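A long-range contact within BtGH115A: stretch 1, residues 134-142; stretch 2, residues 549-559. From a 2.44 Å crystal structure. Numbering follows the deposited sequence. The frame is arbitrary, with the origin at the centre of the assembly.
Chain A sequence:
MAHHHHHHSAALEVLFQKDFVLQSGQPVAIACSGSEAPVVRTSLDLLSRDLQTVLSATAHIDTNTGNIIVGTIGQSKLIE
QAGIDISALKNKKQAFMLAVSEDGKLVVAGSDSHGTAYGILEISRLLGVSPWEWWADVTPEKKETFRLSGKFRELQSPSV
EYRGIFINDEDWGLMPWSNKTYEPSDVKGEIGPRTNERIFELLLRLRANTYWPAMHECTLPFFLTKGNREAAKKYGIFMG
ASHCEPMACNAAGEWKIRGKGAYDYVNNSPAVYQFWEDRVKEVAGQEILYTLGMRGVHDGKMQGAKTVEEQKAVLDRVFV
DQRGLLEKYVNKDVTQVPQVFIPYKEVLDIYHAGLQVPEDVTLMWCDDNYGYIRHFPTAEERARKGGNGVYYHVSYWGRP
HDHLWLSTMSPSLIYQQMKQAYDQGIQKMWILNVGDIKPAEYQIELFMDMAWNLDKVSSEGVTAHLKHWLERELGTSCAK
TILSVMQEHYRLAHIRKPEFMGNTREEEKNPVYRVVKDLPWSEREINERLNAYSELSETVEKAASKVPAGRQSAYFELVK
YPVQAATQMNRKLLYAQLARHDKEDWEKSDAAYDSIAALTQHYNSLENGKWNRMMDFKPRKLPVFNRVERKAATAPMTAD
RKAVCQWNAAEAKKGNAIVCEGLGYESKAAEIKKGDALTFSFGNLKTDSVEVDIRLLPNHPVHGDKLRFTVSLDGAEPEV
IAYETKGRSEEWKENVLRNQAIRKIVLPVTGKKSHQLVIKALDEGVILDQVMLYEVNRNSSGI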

# COMPACT_ATOMS: atom_id res chain seq x y z
N TRP A 134 6.58 -17.81 5.50
CA TRP A 134 5.42 -18.29 6.21
C TRP A 134 4.13 -17.71 5.65
O TRP A 134 3.15 -18.46 5.50
CB TRP A 134 5.54 -17.99 7.70
CG TRP A 134 4.52 -18.77 8.51
CD1 TRP A 134 4.61 -20.09 8.91
CD2 TRP A 134 3.27 -18.27 9.00
NE1 TRP A 134 3.48 -20.42 9.63
CE2 TRP A 134 2.64 -19.34 9.70
CE3 TRP A 134 2.64 -17.02 8.95
CZ2 TRP A 134 1.41 -19.21 10.32
CZ3 TRP A 134 1.39 -16.88 9.56
CH2 TRP A 134 0.79 -17.98 10.24
N TRP A 135 4.14 -16.40 5.33
CA TRP A 135 2.91 -15.64 5.07
C TRP A 135 2.29 -15.88 3.68
O TRP A 135 1.09 -15.62 3.45
CB TRP A 135 3.13 -14.14 5.34
CG TRP A 135 2.94 -13.76 6.82
CD1 TRP A 135 3.93 -13.67 7.80
CD2 TRP A 135 1.71 -13.44 7.47
NE1 TRP A 135 3.36 -13.31 9.00
CE2 TRP A 135 2.01 -13.16 8.82
CE3 TRP A 135 0.36 -13.37 7.04
CZ2 TRP A 135 1.02 -12.83 9.74
CZ3 TRP A 135 -0.61 -13.02 7.94
CH2 TRP A 135 -0.29 -12.77 9.30
N ALA A 136 3.10 -16.39 2.76
CA ALA A 136 2.54 -16.92 1.53
C ALA A 136 3.13 -18.29 1.19
O ALA A 136 3.11 -18.71 0.05
CB ALA A 136 2.70 -15.94 0.38
N ASP A 137 3.69 -18.96 2.19
CA ASP A 137 4.17 -20.34 2.06
C ASP A 137 5.25 -20.47 1.02
O ASP A 137 5.30 -21.49 0.32
CB ASP A 137 3.03 -21.32 1.71
CG ASP A 137 1.87 -21.18 2.65
OD1 ASP A 137 1.97 -21.68 3.80
OD2 ASP A 137 0.88 -20.54 2.26
N VAL A 138 6.10 -19.45 0.91
CA VAL A 138 7.18 -19.46 -0.06
C VAL A 138 8.35 -20.28 0.52
O VAL A 138 9.36 -19.73 1.00
CB VAL A 138 7.52 -18.02 -0.46
CG1 VAL A 138 8.68 -17.98 -1.44
CG2 VAL A 138 6.29 -17.34 -1.06
N THR A 139 8.20 -21.60 0.49
CA THR A 139 9.16 -22.50 1.13
C THR A 139 10.62 -22.23 0.72
O THR A 139 10.95 -22.34 -0.45
CB THR A 139 8.81 -23.97 0.89
OG1 THR A 139 7.38 -24.16 1.00
CG2 THR A 139 9.55 -24.87 1.93
N PRO A 140 11.50 -21.87 1.68
CA PRO A 140 12.91 -21.62 1.23
C PRO A 140 13.52 -22.88 0.68
O PRO A 140 13.14 -23.99 1.07
CB PRO A 140 13.68 -21.18 2.50
CG PRO A 140 12.60 -20.94 3.54
CD PRO A 140 11.33 -21.69 3.14
N GLU A 141 14.43 -22.70 -0.25
CA GLU A 141 15.11 -23.81 -0.86
C GLU A 141 16.20 -24.21 0.11
O GLU A 141 16.65 -23.38 0.92
CB GLU A 141 15.68 -23.40 -2.22
CG GLU A 141 14.61 -23.25 -3.29
CD GLU A 141 15.18 -23.19 -4.69
OE1 GLU A 141 14.95 -22.15 -5.36
OE2 GLU A 141 15.86 -24.16 -5.10
N LYS A 142 16.62 -25.47 0.06
CA LYS A 142 17.74 -25.90 0.87
C LYS A 142 19.01 -25.61 0.10
O LYS A 142 19.01 -25.59 -1.12
CB LYS A 142 17.63 -27.37 1.23
CG LYS A 142 16.49 -27.67 2.19
CD LYS A 142 15.79 -28.97 1.79
CE LYS A 142 16.46 -30.18 2.41
NZ LYS A 142 15.75 -30.42 3.69
N ALA A 549 7.90 -27.97 -6.50
CA ALA A 549 7.01 -28.71 -5.56
C ALA A 549 6.70 -27.96 -4.24
O ALA A 549 5.54 -27.96 -3.75
CB ALA A 549 7.57 -30.10 -5.27
N GLY A 550 7.74 -27.32 -3.68
CA GLY A 550 7.57 -26.51 -2.48
C GLY A 550 6.85 -25.17 -2.66
O GLY A 550 6.66 -24.44 -1.70
N ARG A 551 6.43 -24.84 -3.89
CA ARG A 551 5.85 -23.53 -4.19
C ARG A 551 4.44 -23.46 -4.83
O ARG A 551 4.06 -22.44 -5.39
CB ARG A 551 6.93 -22.58 -4.77
CG ARG A 551 7.39 -21.62 -3.68
CD ARG A 551 8.80 -21.83 -3.12
NE ARG A 551 9.58 -20.75 -3.70
CZ ARG A 551 10.82 -20.41 -3.43
NH1 ARG A 551 11.54 -21.07 -2.53
NH2 ARG A 551 11.34 -19.39 -4.10
N GLN A 552 3.65 -24.54 -4.68
CA GLN A 552 2.33 -24.68 -5.33
C GLN A 552 1.28 -23.88 -4.62
O GLN A 552 0.39 -23.30 -5.25
CB GLN A 552 1.86 -26.15 -5.41
CG GLN A 552 2.67 -27.07 -6.32
CD GLN A 552 2.40 -26.85 -7.81
OE1 GLN A 552 1.31 -26.36 -8.22
NE2 GLN A 552 3.41 -27.20 -8.64
N SER A 553 1.36 -23.87 -3.29
CA SER A 553 0.51 -22.99 -2.49
C SER A 553 0.80 -21.49 -2.75
O SER A 553 -0.13 -20.72 -2.93
CB SER A 553 0.62 -23.35 -1.01
OG SER A 553 0.19 -24.69 -0.79
N ALA A 554 2.06 -21.09 -2.82
CA ALA A 554 2.38 -19.70 -3.13
C ALA A 554 1.84 -19.34 -4.50
O ALA A 554 1.38 -18.20 -4.75
CB ALA A 554 3.88 -19.45 -3.09
N TYR A 555 1.84 -20.31 -5.39
CA TYR A 555 1.31 -20.02 -6.71
C TYR A 555 -0.21 -19.78 -6.63
O TYR A 555 -0.71 -18.86 -7.25
CB TYR A 555 1.66 -21.13 -7.70
CG TYR A 555 1.30 -20.81 -9.14
CD1 TYR A 555 2.04 -19.86 -9.87
CD2 TYR A 555 0.22 -21.42 -9.75
CE1 TYR A 555 1.71 -19.56 -11.19
CE2 TYR A 555 -0.10 -21.14 -11.07
CZ TYR A 555 0.63 -20.21 -11.77
OH TYR A 555 0.29 -19.95 -13.05
N PHE A 556 -0.93 -20.56 -5.84
CA PHE A 556 -2.36 -20.36 -5.83
C PHE A 556 -2.66 -18.99 -5.19
O PHE A 556 -3.45 -18.20 -5.71
CB PHE A 556 -3.12 -21.50 -5.12
CG PHE A 556 -4.61 -21.42 -5.31
CD1 PHE A 556 -5.22 -22.05 -6.40
CD2 PHE A 556 -5.41 -20.69 -4.42
CE1 PHE A 556 -6.61 -21.93 -6.60
CE2 PHE A 556 -6.79 -20.58 -4.60
CZ PHE A 556 -7.39 -21.21 -5.68
N GLU A 557 -1.98 -18.74 -4.09
CA GLU A 557 -2.07 -17.50 -3.32
C GLU A 557 -1.70 -16.24 -4.07
O GLU A 557 -2.45 -15.27 -4.01
CB GLU A 557 -1.22 -17.63 -2.05
CG GLU A 557 -1.88 -18.51 -1.02
CD GLU A 557 -0.95 -18.89 0.09
OE1 GLU A 557 -0.40 -17.98 0.75
OE2 GLU A 557 -0.79 -20.11 0.32
N LEU A 558 -0.59 -16.27 -4.81
CA LEU A 558 0.00 -15.07 -5.41
C LEU A 558 -0.31 -14.85 -6.88
O LEU A 558 -0.31 -13.71 -7.35
CB LEU A 558 1.51 -15.06 -5.17
CG LEU A 558 1.92 -15.22 -3.67
CD1 LEU A 558 3.38 -15.57 -3.54
CD2 LEU A 558 1.62 -14.00 -2.83
N VAL A 559 -0.58 -15.91 -7.62
CA VAL A 559 -0.89 -15.81 -9.05
C VAL A 559 -2.28 -16.34 -9.37
O VAL A 559 -3.11 -15.60 -9.87
CB VAL A 559 0.21 -16.48 -9.94
CG1 VAL A 559 -0.05 -16.25 -11.40
CG2 VAL A 559 1.58 -15.90 -9.65
O HOH W 1 3.83 -22.88 -1.55

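Although at least 410 residues separate any touching pair, the irregular segment 134-142 packs along the first turns of the helix that begins at Gln552, and together they bury 468 Å². The nearest CA pairs set the register: Ala136 CA lies 5.4 Å from Ala554 CA, and Thr139 CA lies 5.6 Å from Gly550 CA.

The closest packing depends on small residues. Ala554 points its CB toward the loop, reaching 3.3 Å from Ala136 O and 3.8 Å from Val138 CG2; its CA lies 3.4 Å from the same Ala136 O, a CA-H...O contact with an angle of 120° at hydrogen. A methyl group thus lets the backbones approach. Ala136 in turn directs CB toward the helix, 3.9 Å from Leu558 CD2, while Val138 CG2 lies 4.2 Å from Leu558 CD1, so both leucine methyls face apolar partners. The other valine branch serves the arginine: Val138 CG1 covers one face of the Arg551 guanidinium, 3.7 Å from NE.

Arg551 has the largest covered area, 90 Å². Its CB points sideways, but the chain bends through off-well chi1 to chi3 angles and brings its end to the loop, where NH1 donates to Thr139 O at 2.5 Å, with an N-H...O angle of 138°. That oxygen sits at the guanidinium edge, as an in-plane donor requires. Thr139 also donates, from OG1 to Gly550 O at 2.8 Å.

Water 1 sits beside the pair Asp137 O and Gly550 O, which are 3.8 Å apart, and bridges them from one side (about 78° at the water): it donates to Asp137 O (2.8 Å) and Gly550 O (3.2 Å) and accepts from Ala554 N (2.8 Å), an amide in the helix's first turn.

Farther along, Asp137 and Glu557, both buried, point toward each other's stretch and bring Asp137 OD2 within 2.6 Å of Glu557 OE2; one acid probably holds a proton.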